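Local structure of Two-component system sensor histidine kinase (Bacteroides thetaiotaomicron, 3OTT) at residues I441-K446 with A459-S464; Y416-T421 with L432-C437. The protein probably acts as a membrane-bound histidine kinase with a DNA-binding regulator in the same chain, and this extracellular part is an apparent saccharide sensor. All coordinates share one frame; numbering follows the deposited sequence.

Contact 1 (I441-K446 with A459-S464); sequences IFVVDK and AEQNYS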
ATOM      1  N   ILE B 441       7.160  40.640  -4.731  1.00 16.06           N
ATOM      2  CA  ILE B 441       8.049  40.198  -3.647  1.00 15.00           C
ATOM      3  C   ILE B 441       7.766  40.948  -2.316  1.00 15.56           C
ATOM      4  O   ILE B 441       7.554  42.165  -2.268  1.00 14.98           O
ATOM      5  CB  ILE B 441       9.548  40.411  -4.034  1.00 16.27           C
ATOM      6  CG1 ILE B 441       9.927  39.587  -5.289  1.00 13.41           C
ATOM      7  CG2 ILE B 441      10.487  40.086  -2.851  1.00 16.31           C
ATOM      8  CD1 ILE B 441      11.145  40.230  -6.079  1.00 12.41           C
ATOM      9  N   PHE B 442       7.749  40.207  -1.234  1.00 14.69           N
ATOM     10  CA  PHE B 442       7.549  40.793   0.096  1.00 14.90           C
ATOM     11  C   PHE B 442       8.854  40.642   0.882  1.00 15.21           C
ATOM     12  O   PHE B 442       9.530  39.578   0.812  1.00 14.94           O
ATOM     13  CB  PHE B 442       6.445  40.031   0.861  1.00 13.26           C
ATOM     14  CG  PHE B 442       5.101  40.094   0.194  1.00 16.45           C
ATOM     15  CD1 PHE B 442       4.760  39.239  -0.867  1.00 12.90           C
ATOM     16  CD2 PHE B 442       4.153  41.001   0.636  1.00 18.82           C
ATOM     17  CE1 PHE B 442       3.458  39.319  -1.489  1.00 12.58           C
ATOM     18  CE2 PHE B 442       2.879  41.106  -0.005  1.00 19.73           C
ATOM     19  CZ  PHE B 442       2.546  40.257  -1.043  1.00 14.69           C
ATOM     20  N   VAL B 443       9.202  41.694   1.622  1.00 15.97           N
ATOM     21  CA  VAL B 443      10.347  41.684   2.507  1.00 16.87           C
ATOM     22  C   VAL B 443       9.816  41.928   3.906  1.00 19.12           C
ATOM     23  O   VAL B 443       9.194  42.977   4.139  1.00 20.53           O
ATOM     24  CB  VAL B 443      11.345  42.751   2.136  1.00 17.82           C
ATOM     25  CG1 VAL B 443      12.526  42.697   3.087  1.00 15.71           C
ATOM     26  CG2 VAL B 443      11.788  42.607   0.639  1.00 12.53           C
ATOM     27  N   VAL B 444       9.989  40.939   4.792  1.00 18.74           N
ATOM     28  CA  VAL B 444       9.354  40.903   6.106  1.00 20.35           C
ATOM     29  C   VAL B 444      10.382  40.731   7.234  1.00 20.61           C
ATOM     30  O   VAL B 444      11.352  39.950   7.123  1.00 19.70           O
ATOM     31  CB  VAL B 444       8.382  39.703   6.180  1.00 21.39           C
ATOM     32  CG1 VAL B 444       7.994  39.356   7.619  1.00 23.23           C
ATOM     33  CG2 VAL B 444       7.089  39.950   5.329  1.00 21.53           C
ATOM     34  N   ASP B 445      10.185  41.453   8.317  1.00 21.18           N
ATOM     35  CA  ASP B 445      11.037  41.297   9.470  1.00 23.24           C
ATOM     36  C   ASP B 445      10.813  39.913  10.130  1.00 21.82           C
ATOM     37  O   ASP B 445       9.750  39.644  10.670  1.00 22.11           O
ATOM     38  CB  ASP B 445      10.817  42.441  10.452  1.00 24.77           C
ATOM     39  CG  ASP B 445      11.799  42.375  11.664  1.00 30.05           C
ATOM     40  OD1 ASP B 445      11.786  41.368  12.414  1.00 33.21           O
ATOM     41  OD2 ASP B 445      12.571  43.333  11.864  1.00 34.76           O
ATOM     42  N   LYS B 446      11.804  39.039  10.054  1.00 21.03           N
ATOM     43  CA  LYS B 446      11.627  37.641  10.476  1.00 21.47           C
ATOM     44  C   LYS B 446      11.145  37.486  11.950  1.00 22.30           C
ATOM     45  O   LYS B 446      10.107  36.847  12.214  1.00 20.13           O
ATOM     46  CB  LYS B 446      12.909  36.855  10.239  1.00 21.25           C
ATOM     47  CG  LYS B 446      12.719  35.348  10.277  1.00 20.82           C
ATOM     48  CD  LYS B 446      13.994  34.655  10.071  1.00 21.88           C
ATOM     49  CE  LYS B 446      14.786  34.534  11.432  1.00 26.02           C
ATOM     50  NZ  LYS B 446      15.753  33.410  11.293  1.00 24.73           N
ATOM     51  N   ALA B 459       3.631  43.531   5.805  1.00 16.09           N
ATOM     52  CA  ALA B 459       5.014  43.449   5.375  1.00 16.35           C
ATOM     53  C   ALA B 459       5.632  44.803   5.404  1.00 17.81           C
ATOM     54  O   ALA B 459       5.016  45.738   4.950  1.00 17.77           O
ATOM     55  CB  ALA B 459       5.097  42.933   3.948  1.00 14.65           C
ATOM     56  N   GLU B 460       6.883  44.888   5.842  1.00 18.84           N
ATOM     57  CA  GLU B 460       7.605  46.162   5.852  1.00 21.98           C
ATOM     58  C   GLU B 460       7.748  46.730   4.413  1.00 21.40           C
ATOM     59  O   GLU B 460       7.657  47.928   4.201  1.00 21.47           O
ATOM     60  CB  GLU B 460       8.998  45.991   6.515  1.00 22.08           C
ATOM     61  CG  GLU B 460       8.993  45.935   8.089  1.00 24.56           C
ATOM     62  CD  GLU B 460       8.423  44.637   8.709  1.00 25.21           C
ATOM     63  OE1 GLU B 460       8.176  43.625   8.038  1.00 24.01           O
ATOM     64  OE2 GLU B 460       8.184  44.615   9.921  1.00 30.28           O
ATOM     65  N   GLN B 461       7.994  45.854   3.439  1.00 20.88           N
ATOM     66  CA  GLN B 461       8.288  46.294   2.074  1.00 21.30           C
ATOM     67  C   GLN B 461       7.638  45.355   1.113  1.00 20.19           C
ATOM     68  O   GLN B 461       7.484  44.144   1.398  1.00 17.91           O
ATOM     69  CB  GLN B 461       9.810  46.306   1.770  1.00 20.78           C
ATOM     70  CG  GLN B 461      10.672  47.298   2.612  1.00 27.53           C
ATOM     71  CD  GLN B 461      12.200  47.349   2.203  1.00 31.12           C
ATOM     72  OE1 GLN B 461      12.801  46.339   1.842  1.00 29.95           O
ATOM     73  NE2 GLN B 461      12.794  48.535   2.266  1.00 32.13           N
ATOM     74  N   ASN B 462       7.355  45.876  -0.079  1.00 20.86           N
ATOM     75  CA  ASN B 462       6.825  45.031  -1.182  1.00 20.68           C
ATOM     76  C   ASN B 462       7.438  45.549  -2.446  1.00 20.30           C
ATOM     77  O   ASN B 462       7.637  46.742  -2.606  1.00 20.25           O
ATOM     78  CB  ASN B 462       5.264  45.009  -1.158  1.00 21.69           C
ATOM     79  CG  ASN B 462       4.620  44.324  -2.417  1.00 27.92           C
ATOM     80  OD1 ASN B 462       4.027  45.020  -3.283  1.00 35.84           O
ATOM     81  ND2 ASN B 462       4.712  42.979  -2.508  1.00 22.06           N
ATOM     82  N   TYR B 463       7.875  44.653  -3.322  1.00 20.63           N
ATOM     83  CA  TYR B 463       8.364  45.068  -4.640  1.00 20.62           C
ATOM     84  C   TYR B 463       7.299  44.629  -5.654  1.00 20.74           C
ATOM     85  O   TYR B 463       6.886  43.469  -5.627  1.00 20.09           O
ATOM     86  CB  TYR B 463       9.722  44.399  -4.957  1.00 19.71           C
ATOM     87  CG  TYR B 463      10.907  45.046  -4.265  1.00 22.94           C
ATOM     88  CD1 TYR B 463      11.420  44.538  -3.066  1.00 22.83           C
ATOM     89  CD2 TYR B 463      11.502  46.205  -4.792  1.00 23.70           C
ATOM     90  CE1 TYR B 463      12.504  45.157  -2.415  1.00 22.01           C
ATOM     91  CE2 TYR B 463      12.538  46.831  -4.139  1.00 24.11           C
ATOM     92  CZ  TYR B 463      13.042  46.300  -2.960  1.00 25.73           C
ATOM     93  OH  TYR B 463      14.107  46.935  -2.373  1.00 29.47           O
ATOM     94  N   SER B 464       6.907  45.509  -6.585  1.00 21.43           N
ATOM     95  CA  SER B 464       5.898  45.144  -7.570  1.00 21.32           C
ATOM     96  C   SER B 464       6.075  45.896  -8.914  1.00 22.80           C
ATOM     97  O   SER B 464       7.029  46.666  -9.073  1.00 21.77           O
ATOM     98  CB  SER B 464       4.549  45.500  -7.004  1.00 19.75           C
ATOM     99  OG  SER B 464       4.453  46.901  -6.935  1.00 23.97           O
TER

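Contact 2 (Y416-T421 with L432-C437); sequences YNTNWT and LWISTC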
ATOM      1  N   TYR B 416      -2.186  42.931  -2.049  1.00 24.45           N
ATOM      2  CA  TYR B 416      -1.453  41.776  -2.450  1.00 23.21           C
ATOM      3  C   TYR B 416      -1.176  40.950  -1.213  1.00 22.87           C
ATOM      4  O   TYR B 416      -1.094  41.465  -0.093  1.00 22.76           O
ATOM      5  CB  TYR B 416      -0.143  42.199  -3.105  1.00 23.99           C
ATOM      6  CG  TYR B 416      -0.320  43.209  -4.221  1.00 27.52           C
ATOM      7  CD1 TYR B 416       0.288  44.453  -4.134  1.00 30.38           C
ATOM      8  CD2 TYR B 416      -1.072  42.893  -5.386  1.00 28.99           C
ATOM      9  CE1 TYR B 416       0.140  45.383  -5.143  1.00 36.33           C
ATOM     10  CE2 TYR B 416      -1.234  43.809  -6.407  1.00 32.16           C
ATOM     11  CZ  TYR B 416      -0.620  45.063  -6.287  1.00 37.40           C
ATOM     12  OH  TYR B 416      -0.747  46.029  -7.287  1.00 42.55           O
ATOM     13  N   ASN B 417      -1.033  39.654  -1.407  1.00 20.72           N
ATOM     14  CA  ASN B 417      -0.815  38.806  -0.289  1.00 19.33           C
ATOM     15  C   ASN B 417       0.111  37.681  -0.719  1.00 17.90           C
ATOM     16  O   ASN B 417       0.541  37.615  -1.897  1.00 15.41           O
ATOM     17  CB  ASN B 417      -2.152  38.282   0.255  1.00 18.84           C
ATOM     18  CG  ASN B 417      -2.871  37.382  -0.750  1.00 23.03           C
ATOM     19  OD1 ASN B 417      -2.268  36.456  -1.314  1.00 24.05           O
ATOM     20  ND2 ASN B 417      -4.155  37.660  -0.989  1.00 24.08           N
ATOM     21  N   THR B 418       0.318  36.757   0.215  1.00 17.02           N
ATOM     22  CA  THR B 418       1.329  35.733   0.118  1.00 16.53           C
ATOM     23  C   THR B 418       0.753  34.304  -0.084  1.00 16.81           C
ATOM     24  O   THR B 418       1.459  33.312   0.035  1.00 16.13           O
ATOM     25  CB  THR B 418       2.181  35.902   1.400  1.00 17.72           C
ATOM     26  OG1 THR B 418       3.500  35.487   1.174  1.00 26.33           O
ATOM     27  CG2 THR B 418       1.616  35.164   2.537  1.00 10.92           C
ATOM     28  N   ASN B 419      -0.532  34.196  -0.415  1.00 17.94           N
ATOM     29  CA  ASN B 419      -1.207  32.894  -0.623  1.00 19.42           C
ATOM     30  C   ASN B 419      -0.465  31.918  -1.518  1.00 18.05           C
ATOM     31  O   ASN B 419      -0.331  30.747  -1.181  1.00 16.43           O
ATOM     32  CB  ASN B 419      -2.601  33.097  -1.241  1.00 20.44           C
ATOM     33  CG  ASN B 419      -3.611  33.606  -0.236  1.00 30.14           C
ATOM     34  OD1 ASN B 419      -3.360  33.624   0.996  1.00 32.80           O
ATOM     35  ND2 ASN B 419      -4.781  34.043  -0.750  1.00 36.45           N
ATOM     36  N   TRP B 420      -0.000  32.423  -2.666  1.00 18.09           N
ATOM     37  CA  TRP B 420       0.783  31.637  -3.603  1.00 18.63           C
ATOM     38  C   TRP B 420       2.263  31.987  -3.530  1.00 16.88           C
ATOM     39  O   TRP B 420       2.722  32.827  -4.261  1.00 17.95           O
ATOM     40  CB  TRP B 420       0.240  31.831  -5.036  1.00 18.78           C
ATOM     41  CG  TRP B 420      -1.199  31.344  -5.197  1.00 25.06           C
ATOM     42  CD1 TRP B 420      -1.910  30.536  -4.322  1.00 25.10           C
ATOM     43  CD2 TRP B 420      -2.080  31.610  -6.299  1.00 29.00           C
ATOM     44  NE1 TRP B 420      -3.156  30.287  -4.832  1.00 29.64           N
ATOM     45  CE2 TRP B 420      -3.289  30.918  -6.044  1.00 31.41           C
ATOM     46  CE3 TRP B 420      -1.954  32.344  -7.497  1.00 32.28           C
ATOM     47  CZ2 TRP B 420      -4.391  30.958  -6.934  1.00 34.57           C
ATOM     48  CZ3 TRP B 420      -3.049  32.380  -8.396  1.00 35.48           C
ATOM     49  CH2 TRP B 420      -4.255  31.686  -8.099  1.00 36.40           C
ATOM     50  N   THR B 421       3.000  31.313  -2.670  1.00 16.77           N
ATOM     51  CA  THR B 421       4.426  31.554  -2.448  1.00 15.62           C
ATOM     52  C   THR B 421       5.325  30.594  -3.195  1.00 15.97           C
ATOM     53  O   THR B 421       5.114  29.385  -3.105  1.00 17.29           O
ATOM     54  CB  THR B 421       4.749  31.517  -0.908  1.00 15.42           C
ATOM     55  OG1 THR B 421       4.090  32.650  -0.315  1.00 17.59           O
ATOM     56  CG2 THR B 421       6.297  31.716  -0.674  1.00 15.42           C
ATOM     57  N   LEU B 432      13.093  38.237   5.886  1.00 20.90           N
ATOM     58  CA  LEU B 432      12.697  37.165   4.976  1.00 20.13           C
ATOM     59  C   LEU B 432      12.240  37.747   3.669  1.00 18.46           C
ATOM     60  O   LEU B 432      11.464  38.673   3.678  1.00 18.12           O
ATOM     61  CB  LEU B 432      11.531  36.424   5.593  1.00 21.94           C
ATOM     62  CG  LEU B 432      11.520  34.951   5.958  1.00 25.37           C
ATOM     63  CD1 LEU B 432      12.909  34.499   6.391  1.00 20.67           C
ATOM     64  CD2 LEU B 432      10.411  34.797   7.023  1.00 23.89           C
ATOM     65  N   TRP B 433      12.747  37.242   2.553  1.00 18.09           N
ATOM     66  CA  TRP B 433      12.387  37.732   1.194  1.00 17.61           C
ATOM     67  C   TRP B 433      11.484  36.637   0.618  1.00 17.24           C
ATOM     68  O   TRP B 433      11.874  35.456   0.616  1.00 15.90           O
ATOM     69  CB  TRP B 433      13.662  37.904   0.348  1.00 17.03           C
ATOM     70  CG  TRP B 433      14.414  39.183   0.686  1.00 17.71           C
ATOM     71  CD1 TRP B 433      15.106  39.479   1.853  1.00 18.98           C
ATOM     72  CD2 TRP B 433      14.542  40.342  -0.152  1.00 14.93           C
ATOM     73  NE1 TRP B 433      15.661  40.731   1.769  1.00 15.34           N
ATOM     74  CE2 TRP B 433      15.310  41.289   0.561  1.00 15.99           C
ATOM     75  CE3 TRP B 433      14.102  40.652  -1.451  1.00 14.57           C
ATOM     76  CZ2 TRP B 433      15.622  42.556   0.031  1.00 17.52           C
ATOM     77  CZ3 TRP B 433      14.416  41.919  -1.994  1.00 15.96           C
ATOM     78  CH2 TRP B 433      15.159  42.852  -1.246  1.00 15.68           C
ATOM     79  N   ILE B 434      10.276  37.011   0.192  1.00 17.11           N
ATOM     80  CA  ILE B 434       9.260  36.038  -0.215  1.00 16.42           C
ATOM     81  C   ILE B 434       8.758  36.366  -1.609  1.00 16.55           C
ATOM     82  O   ILE B 434       8.269  37.459  -1.847  1.00 16.36           O
ATOM     83  CB  ILE B 434       8.085  36.039   0.776  1.00 17.29           C
ATOM     84  CG1 ILE B 434       8.587  35.704   2.177  1.00 12.84           C
ATOM     85  CG2 ILE B 434       6.972  35.068   0.346  1.00 14.56           C
ATOM     86  CD1 ILE B 434       7.708  36.302   3.276  1.00  9.58           C
ATOM     87  N   SER B 435       8.942  35.440  -2.537  1.00 15.93           N
ATOM     88  CA  SER B 435       8.466  35.685  -3.865  1.00 17.09           C
ATOM     89  C   SER B 435       7.116  34.998  -4.038  1.00 17.14           C
ATOM     90  O   SER B 435       6.924  33.873  -3.587  1.00 16.19           O
ATOM     91  CB  SER B 435       9.482  35.227  -4.930  1.00 16.69           C
ATOM     92  OG  SER B 435       9.417  33.829  -5.175  1.00 19.55           O
ATOM     93  N   THR B 436       6.226  35.671  -4.747  1.00 17.62           N
ATOM     94  CA  THR B 436       4.861  35.244  -4.914  1.00 20.25           C
ATOM     95  C   THR B 436       4.413  35.173  -6.425  1.00 19.33           C
ATOM     96  O   THR B 436       5.013  35.770  -7.299  1.00 17.21           O
ATOM     97  CB  THR B 436       4.043  36.292  -4.135  1.00 21.68           C
ATOM     98  OG1 THR B 436       4.207  36.026  -2.723  1.00 25.47           O
ATOM     99  CG2 THR B 436       2.658  36.217  -4.419  1.00 29.18           C
ATOM    100  N   CYS B 437       3.326  34.473  -6.708  1.00 18.85           N
ATOM    101  CA  CYS B 437       2.603  34.689  -7.932  1.00 22.04           C
ATOM    102  C   CYS B 437       1.535  35.751  -7.582  1.00 22.38           C
ATOM    103  O   CYS B 437       0.885  35.665  -6.517  1.00 24.75           O
ATOM    104  CB  CYS B 437       1.961  33.366  -8.388  1.00 23.50           C
ATOM    105  SG  CYS B 437       0.753  33.455  -9.763  1.00 28.54           S
TER

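Contact 1 (I441-K446 with A459-S464)
Ile441 to Val443 pair antiparallel with Gln461 to Tyr463, as the third and fourth strands of a beta-propeller blade do. The strand axes come within 4.7 Å and make an angle of 162°. Ile441 with Tyr463 and Val443 with Gln461 are hydrogen-bonded pairs. Phe442 with Asn462, between them, is a non-hydrogen-bonded pair. At the first pair, Tyr463 N gives to Ile441 O at 2.7 Å, and Ile441 N gives to Tyr463 O. At the second, Val443 N reaches Gln461 O from above the carbonyl plane, although the N-H...O angle is almost straight at 177°. Gln461 N returns a longer bond to Val443 O.

Ile441, Val443, Gln461 and Tyr463 share one face of the sheet. Val443 and Gln461 run side by side, pointing the same way. Methyl CG2 of Val443 meets the edge of the Tyr463 ring, 4.0 Å from CE1. Ile498 of strand 495-499 covers Ile441 and Tyr463, and Arg503 makes a cation-pi contact with the Tyr463 ring.

Phe442 and Asn462 lie on the other face. Asn462 ND2 sits over the centre of the Phe442 ring, 3.6 Å above its plane. The amide and ring planes are 45° apart. CG of Asn462 is anti to its backbone N, and ND2 gives a hydrogen bond to Gly439 O. Ala459 CB fits between two side chains: it is in plane at the ring edge of Phe442 and 3.8 Å from Val444 CG2.

At the end of strand 441-445, Asp445 caps the following helix through OD1 and Lys448 N. Glu460 is bent at chi2, and its OE2 is bonded to Tyr457 OH. Its OE1 accepts from Asp445 N at 3.0 Å, and the donor stands above the carboxylate plane.

Contact 2 (Y416-T421 with L432-C437)
The indole of Trp420 meets Cys437 at the edge of its six-membered ring. Cys437 SG lies near the ring plane, 3.7 Å from Trp420 CE3, in a sulfur-aromatic contact. Its direction from the ring centre is 77° off the ring normal. SG is anti to the backbone N of Cys437 (chi1 170°). Arg131 of the second subunit packs on both residues. The backbone joins the same pair: Cys437 N gives a hydrogen bond to Trp420 O at 3.0 Å.

Next to it, Thr421 and Thr436 form an antiparallel non-hydrogen-bonded pair. Methyl CG2 of Ile434 is the meeting point on this face, 3.6 Å from both Thr421 CG2 and Thr418 OG1. Thr436 OG1 is buried here without a polar partner. Thr436 CG2 packs against Asn417 O.

Two bonds shape the turn before Thr421. Asn417 OD1 accepts from Asn419 N, an Asx turn, and Thr421 OG1 gives to Thr418 O at 2.7 Å.

The loop thus leads into strand 421-426, which is antiparallel to strand 431-436 in a propeller blade. Ile394 of strand 393-398 packs on Thr421 and Ile434, and strand 441-445 flanks strand 431-436.

Overall arrangement
Contact 2 comes first in the sequence, ending at Cys437 before contact 1 starts at Ile441. Their centres are about 9 Å apart. Both belong to one four-stranded antiparallel blade, in the order 421-426, 431-436, 441-445, 457-463. Contact 2 joins the start of the first strand and the loop before it to the second strand, near its end. Contact 1 joins the last two. Strands 431-436 and 441-445 connect them through probable hydrogen bonds from Leu432 N to Val444 O and from Ile434 N to Phe442 O. Phe442 CE1 also packs on Asn417 O. The two contacts therefore help build a single blade of a beta-propeller in the extracellular part, and contact 2 also touches the second subunit.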